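Long-range contacts in precorrin-6y methylase (Rhodobacter capsulatus, PDB 3NJR), which is the C-terminal domain, with S-adenosyl-L-homocysteine bound, of an enzyme that probably methylates and decarboxylates a precorrin intermediate on the way to adenosylcobalamin: residues R44-L48 with S68-W73; P123-I128 with T148-N153. One frame throughout, in Å; residues are numbered along the deposited sequence.

Contact 1 (R44-L48 with S68-W73); sequences RALTL and SVSVEW. With SAH (S-adenosyl-L-homocysteine), chain C.
The guanidinium of Arg44 meets the carboxylate of Glu72 at its edge: OE1 of Glu72 lies in the guanidinium plane and takes a nearly straight hydrogen bond from Arg44 NH1 (3.1 Å), part of a salt bridge. The carboxylate is turned 75° against the guanidinium, and NH1 approaches OE1 from above the carboxylate plane. Both groups have further partners in the N-terminal region ahead of helix 41-51, since Arg44 NH1 also binds Arg27 O, while Glu72 accepts from Gly26 N at OE1 and pairs with Arg27 at OE2. A bend at chi3 (-26°) turns the end of the arginine chain so that NE comes within 3.0 Å of Ser68 OG. The two helices belong to the Rossmann-like fold of class I methyltransferases, where helix 68-75 follows the first strand, 58-62, and its N-terminal end faces the cofactor. There Ser68 OG donates a 2.7 Å hydrogen bond to carboxylate atom OXT of S-adenosyl-L-homocysteine. One turn after Arg44, Leu48 enters with its two methyls divided: CD1 lies 4.1 Å from Val69 CG1, and CD2 rests 4.0 Å from Trp73 CB. The axes of 44-48 and 68-73 approach to 10.4 Å and cross at -58°.

Contact 2 (P123-I128 with T148-N153); sequences PEAVFI and TRIVAN
Ile128 and Ile150 lie side by side and point the same way, with Ile128 CD1 3.6 Å from Ile150 CG2, on the sheet face that helix 134-143 packs against. Together with that helix, strands 125-128 and 149-154 form a beta-alpha-beta unit of the Rossmann-like sheet, and the two strands run parallel, 12° apart. Val126 shares this face; its CG2 sits 4.0 Å from Thr148 CG2. Phe127 and Val151 occupy the other face, beneath helix 41-51, their side chains meeting at 4.2 Å between CD1 and CG1. Between the faces, the backbone ladder alternates donors from the two strands. Val126 N binds Arg149 O at 2.8 Å, Val151 N binds Val126 O, and Ile128 N binds Val151 O; a weak bond from Asn153 N to Ile128 O closes the C-terminal end. At the opposite end, Arg149 N donates to Glu124 O at 3.3 Å. The Arg149 side chain folds back, one guanidinium face over Ala125 CB and, offset toward its rim, that carbonyl oxygen, while NH1 makes a salt bridge to Glu57. Asn153 ND2 lies in the plane of the Phe127 ring, 3.5 Å from CE1 at its edge.

Contact 1 closes along the chain before contact 2 opens, yet their centres lie about 12 Å apart and their side chains touch. Thr47, on helix 41-51, touches both strands: its CG2 is 3.4 Å from Phe127 CE1, and its OG1 forms a weak hydrogen bond with Asn153 ND2. Toward the N-terminal ends of the strands, on the same face, Trp73 CH2 lies 3.7 Å from Ala125 CB. The helices of contact 1 thus pack on the sheet face bearing Ala125, Phe127, Arg149 and Val151. Each contact also contributes to the S-adenosyl-L-homocysteine pocket, Ser68 from 68-73 and Phe127, whose side chain is about 4 Å from the ligand, from 123-128.

Contact 1 (R44-L48 with S68-W73)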
loop_
_atom_site.group_PDB
_atom_site.type_symbol
_atom_site.label_atom_id
_atom_site.label_comp_id
_atom_site.label_asym_id
_atom_site.label_seq_id
_atom_site.Cartn_x
_atom_site.Cartn_y
_atom_site.Cartn_z
ATOM N N ARG A 44 -0.174 -2.206 17.967
ATOM C CA ARG A 44 -0.680 -2.567 19.279
ATOM C C ARG A 44 -2.076 -1.996 19.527
ATOM O O ARG A 44 -2.932 -2.674 20.113
ATOM C CB ARG A 44 0.268 -2.149 20.392
ATOM C CG ARG A 44 0.195 -3.071 21.577
ATOM C CD ARG A 44 1.263 -2.815 22.625
ATOM N NE ARG A 44 2.473 -2.194 22.098
ATOM C CZ ARG A 44 2.712 -0.882 22.131
ATOM N NH1 ARG A 44 1.806 -0.058 22.648
ATOM N NH2 ARG A 44 3.848 -0.392 21.653
ATOM N N ALA A 45 -2.322 -0.777 19.062
ATOM C CA ALA A 45 -3.679 -0.256 19.099
ATOM C C ALA A 45 -4.641 -1.139 18.300
ATOM O O ALA A 45 -5.720 -1.486 18.791
ATOM C CB ALA A 45 -3.730 1.189 18.615
ATOM N N LEU A 46 -4.251 -1.532 17.087
ATOM C CA LEU A 46 -5.179 -2.286 16.217
ATOM C C LEU A 46 -5.542 -3.625 16.831
ATOM O O LEU A 46 -6.719 -4.039 16.821
ATOM C CB LEU A 46 -4.622 -2.499 14.820
ATOM C CG LEU A 46 -4.649 -1.259 13.945
ATOM C CD1 LEU A 46 -3.747 -1.474 12.732
ATOM C CD2 LEU A 46 -6.077 -0.872 13.527
ATOM N N THR A 47 -4.514 -4.279 17.360
ATOM C CA THR A 47 -4.631 -5.586 17.974
ATOM C C THR A 47 -5.558 -5.522 19.197
ATOM O O THR A 47 -6.597 -6.202 19.247
ATOM C CB THR A 47 -3.239 -6.081 18.356
ATOM O OG1 THR A 47 -2.446 -6.173 17.168
ATOM C CG2 THR A 47 -3.303 -7.428 19.036
ATOM N N LEU A 48 -5.227 -4.674 20.163
ATOM C CA LEU A 48 -6.149 -4.495 21.276
ATOM C C LEU A 48 -7.569 -4.147 20.872
ATOM O O LEU A 48 -8.515 -4.669 21.467
ATOM C CB LEU A 48 -5.580 -3.592 22.368
ATOM C CG LEU A 48 -4.737 -4.566 23.196
ATOM C CD1 LEU A 48 -3.265 -4.539 22.804
ATOM C CD2 LEU A 48 -4.904 -4.276 24.628
ATOM N N SER A 68 3.973 -6.524 25.690
ATOM C CA SER A 68 3.290 -5.223 25.619
ATOM C C SER A 68 1.772 -5.340 25.394
ATOM O O SER A 68 0.992 -4.546 25.916
ATOM C CB SER A 68 3.929 -4.329 24.546
ATOM O OG SER A 68 3.575 -4.770 23.236
ATOM N N VAL A 69 1.367 -6.325 24.602
ATOM C CA VAL A 69 -0.047 -6.585 24.350
ATOM C C VAL A 69 -0.767 -6.904 25.662
ATOM O O VAL A 69 -1.856 -6.349 25.936
ATOM C CB VAL A 69 -0.215 -7.732 23.322
ATOM C CG1 VAL A 69 -1.621 -8.264 23.307
ATOM C CG2 VAL A 69 0.179 -7.254 21.956
ATOM N N SER A 70 -0.128 -7.762 26.474
ATOM C CA SER A 70 -0.663 -8.201 27.766
ATOM C C SER A 70 -0.760 -7.040 28.739
ATOM O O SER A 70 -1.708 -6.970 29.528
ATOM C CB SER A 70 0.220 -9.282 28.395
ATOM O OG SER A 70 0.187 -10.516 27.709
ATOM N N VAL A 71 0.230 -6.144 28.695
ATOM C CA VAL A 71 0.280 -5.000 29.596
ATOM C C VAL A 71 -0.897 -4.100 29.266
ATOM O O VAL A 71 -1.722 -3.813 30.134
ATOM C CB VAL A 71 1.638 -4.253 29.510
ATOM C CG1 VAL A 71 1.582 -2.933 30.215
ATOM C CG2 VAL A 71 2.741 -5.071 30.114
ATOM N N GLU A 72 -1.011 -3.691 28.012
ATOM C CA GLU A 72 -2.198 -2.937 27.583
ATOM C C GLU A 72 -3.554 -3.688 27.758
ATOM O O GLU A 72 -4.580 -3.056 28.048
ATOM C CB GLU A 72 -2.012 -2.379 26.169
ATOM C CG GLU A 72 -0.685 -1.674 26.025
ATOM C CD GLU A 72 -0.674 -0.565 24.995
ATOM O OE1 GLU A 72 -0.955 -0.827 23.810
ATOM O OE2 GLU A 72 -0.360 0.586 25.361
ATOM N N TRP A 73 -3.572 -5.017 27.603
ATOM C CA TRP A 73 -4.816 -5.769 27.829
ATOM C C TRP A 73 -5.203 -5.677 29.291
ATOM O O TRP A 73 -6.352 -5.381 29.593
ATOM C CB TRP A 73 -4.675 -7.224 27.393
ATOM C CG TRP A 73 -5.741 -8.181 27.907
ATOM C CD1 TRP A 73 -5.742 -8.836 29.106
ATOM C CD2 TRP A 73 -6.927 -8.632 27.208
ATOM N NE1 TRP A 73 -6.859 -9.640 29.213
ATOM C CE2 TRP A 73 -7.597 -9.539 28.063
ATOM C CE3 TRP A 73 -7.483 -8.356 25.947
ATOM C CZ2 TRP A 73 -8.788 -10.175 27.696
ATOM C CZ3 TRP A 73 -8.676 -8.978 25.591
ATOM C CH2 TRP A 73 -9.311 -9.882 26.459
HETATM N N SAH C . 3.795 -9.300 20.916
HETATM C CA SAH C . 5.243 -9.048 21.194
HETATM C CB SAH C . 6.023 -9.016 19.877
HETATM C CG SAH C . 7.107 -10.098 19.810
HETATM S SD SAH C . 6.659 -11.353 18.645
HETATM C C SAH C . 5.414 -7.772 21.986
HETATM O O SAH C . 6.398 -7.563 22.695
HETATM O OXT SAH C . 4.569 -6.887 21.966
HETATM C "C5'" SAH C . 8.044 -12.466 18.636
HETATM C "C4'" SAH C . 8.224 -13.262 19.939
HETATM O "O4'" SAH C . 7.508 -14.511 19.954
HETATM C "C3'" SAH C . 9.694 -13.611 20.150
HETATM O "O3'" SAH C . 10.143 -13.026 21.368
HETATM C "C2'" SAH C . 9.760 -15.124 20.256
HETATM O "O2'" SAH C . 10.672 -15.586 21.263
HETATM C "C1'" SAH C . 8.324 -15.519 20.576
HETATM N N9 SAH C . 8.050 -16.928 20.157
HETATM C C8 SAH C . 8.544 -17.540 19.058
HETATM N N7 SAH C . 8.125 -18.826 18.977
HETATM C C5 SAH C . 7.345 -19.063 20.046
HETATM C C6 SAH C . 6.568 -20.215 20.572
HETATM N N6 SAH C . 6.575 -21.382 19.893
HETATM N N1 SAH C . 5.869 -20.068 21.730
HETATM C C2 SAH C . 5.872 -18.899 22.402
HETATM N N3 SAH C . 6.554 -17.814 21.975
HETATM C C4 SAH C . 7.296 -17.818 20.828
#

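Contact 2 (P123-I128 with T148-N153)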
loop_
_atom_site.group_PDB
_atom_site.type_symbol
_atom_site.label_atom_id
_atom_site.label_comp_id
_atom_site.label_asym_id
_atom_site.label_seq_id
_atom_site.Cartn_x
_atom_site.Cartn_y
_atom_site.Cartn_z
ATOM N N PRO A 123 -8.814 -19.441 28.302
ATOM C CA PRO A 123 -8.939 -17.991 28.302
ATOM C C PRO A 123 -10.271 -17.571 27.718
ATOM O O PRO A 123 -10.962 -18.419 27.152
ATOM C CB PRO A 123 -7.836 -17.577 27.346
ATOM C CG PRO A 123 -7.852 -18.701 26.315
ATOM C CD PRO A 123 -8.052 -19.927 27.133
ATOM N N GLU A 124 -10.609 -16.284 27.867
ATOM C CA GLU A 124 -11.738 -15.674 27.180
ATOM C C GLU A 124 -11.297 -15.151 25.789
ATOM O O GLU A 124 -12.113 -15.074 24.861
ATOM C CB GLU A 124 -12.330 -14.547 28.026
ATOM C CG GLU A 124 -13.367 -14.973 29.095
ATOM C CD GLU A 124 -12.753 -15.516 30.391
ATOM O OE1 GLU A 124 -11.737 -14.967 30.885
ATOM O OE2 GLU A 124 -13.296 -16.509 30.940
ATOM N N ALA A 125 -10.003 -14.813 25.666
ATOM C CA ALA A 125 -9.348 -14.394 24.408
ATOM C C ALA A 125 -7.909 -14.952 24.248
ATOM O O ALA A 125 -7.213 -15.169 25.251
ATOM C CB ALA A 125 -9.329 -12.871 24.318
ATOM N N VAL A 126 -7.465 -15.167 23.000
ATOM C CA VAL A 126 -6.064 -15.578 22.708
ATOM C C VAL A 126 -5.421 -14.675 21.662
ATOM O O VAL A 126 -6.059 -14.299 20.672
ATOM C CB VAL A 126 -5.958 -16.976 22.092
ATOM C CG1 VAL A 126 -4.503 -17.467 22.115
ATOM C CG2 VAL A 126 -6.891 -17.966 22.736
ATOM N N PHE A 127 -4.145 -14.358 21.854
ATOM C CA PHE A 127 -3.401 -13.570 20.888
ATOM C C PHE A 127 -2.178 -14.335 20.496
ATOM O O PHE A 127 -1.402 -14.760 21.345
ATOM C CB PHE A 127 -2.995 -12.191 21.442
ATOM C CG PHE A 127 -2.002 -11.449 20.567
ATOM C CD1 PHE A 127 -2.394 -10.905 19.347
ATOM C CD2 PHE A 127 -0.663 -11.324 20.953
ATOM C CE1 PHE A 127 -1.475 -10.236 18.521
ATOM C CE2 PHE A 127 0.276 -10.655 20.123
ATOM C CZ PHE A 127 -0.144 -10.097 18.910
ATOM N N ILE A 128 -2.003 -14.505 19.194
ATOM C CA ILE A 128 -0.785 -15.115 18.663
ATOM C C ILE A 128 0.010 -14.073 17.893
ATOM O O ILE A 128 -0.371 -13.677 16.779
ATOM C CB ILE A 128 -1.072 -16.313 17.731
ATOM C CG1 ILE A 128 -1.936 -17.369 18.435
ATOM C CG2 ILE A 128 0.230 -16.934 17.273
ATOM C CD1 ILE A 128 -3.428 -17.273 18.159
ATOM N N THR A 148 -14.482 -18.195 22.156
ATOM C CA THR A 148 -13.234 -17.615 22.622
ATOM C C THR A 148 -12.750 -16.826 21.424
ATOM O O THR A 148 -12.803 -17.334 20.310
ATOM C CB THR A 148 -12.192 -18.722 22.999
ATOM O OG1 THR A 148 -12.711 -19.555 24.054
ATOM C CG2 THR A 148 -10.846 -18.122 23.436
ATOM N N ARG A 149 -12.297 -15.592 21.642
ATOM C CA ARG A 149 -11.860 -14.748 20.543
ATOM C C ARG A 149 -10.398 -15.010 20.239
ATOM O O ARG A 149 -9.605 -15.178 21.153
ATOM C CB ARG A 149 -12.136 -13.267 20.853
ATOM C CG ARG A 149 -13.520 -13.043 21.514
ATOM C CD ARG A 149 -13.903 -11.576 21.741
ATOM N NE ARG A 149 -12.994 -10.867 22.638
ATOM C CZ ARG A 149 -13.118 -10.790 23.968
ATOM N NH1 ARG A 149 -12.220 -10.109 24.671
ATOM N NH2 ARG A 149 -14.114 -11.393 24.605
ATOM N N ILE A 150 -10.057 -15.069 18.946
ATOM C CA ILE A 150 -8.667 -15.234 18.476
ATOM C C ILE A 150 -8.201 -14.043 17.652
ATOM O O ILE A 150 -8.949 -13.533 16.816
ATOM C CB ILE A 150 -8.463 -16.475 17.573
ATOM C CG1 ILE A 150 -9.449 -17.608 17.908
ATOM C CG2 ILE A 150 -6.989 -16.933 17.610
ATOM C CD1 ILE A 150 -9.059 -18.519 19.058
ATOM N N VAL A 151 -6.954 -13.616 17.883
ATOM C CA VAL A 151 -6.357 -12.530 17.119
ATOM C C VAL A 151 -4.899 -12.844 16.818
ATOM O O VAL A 151 -4.120 -13.125 17.711
ATOM C CB VAL A 151 -6.533 -11.138 17.828
ATOM C CG1 VAL A 151 -5.842 -10.008 17.055
ATOM C CG2 VAL A 151 -8.016 -10.812 18.023
ATOM N N ALA A 152 -4.540 -12.799 15.538
ATOM C CA ALA A 152 -3.178 -13.115 15.109
ATOM C C ALA A 152 -2.651 -12.096 14.116
ATOM O O ALA A 152 -3.387 -11.653 13.256
ATOM C CB ALA A 152 -3.146 -14.488 14.498
ATOM N N ASN A 153 -1.377 -11.727 14.256
ATOM C CA ASN A 153 -0.648 -10.915 13.264
ATOM C C ASN A 153 0.343 -11.784 12.465
ATOM O O ASN A 153 1.022 -12.624 13.018
ATOM C CB ASN A 153 0.090 -9.754 13.934
ATOM C CG ASN A 153 -0.831 -8.872 14.791
ATOM O OD1 ASN A 153 -2.005 -8.671 14.474
ATOM N ND2 ASN A 153 -0.287 -8.339 15.878
#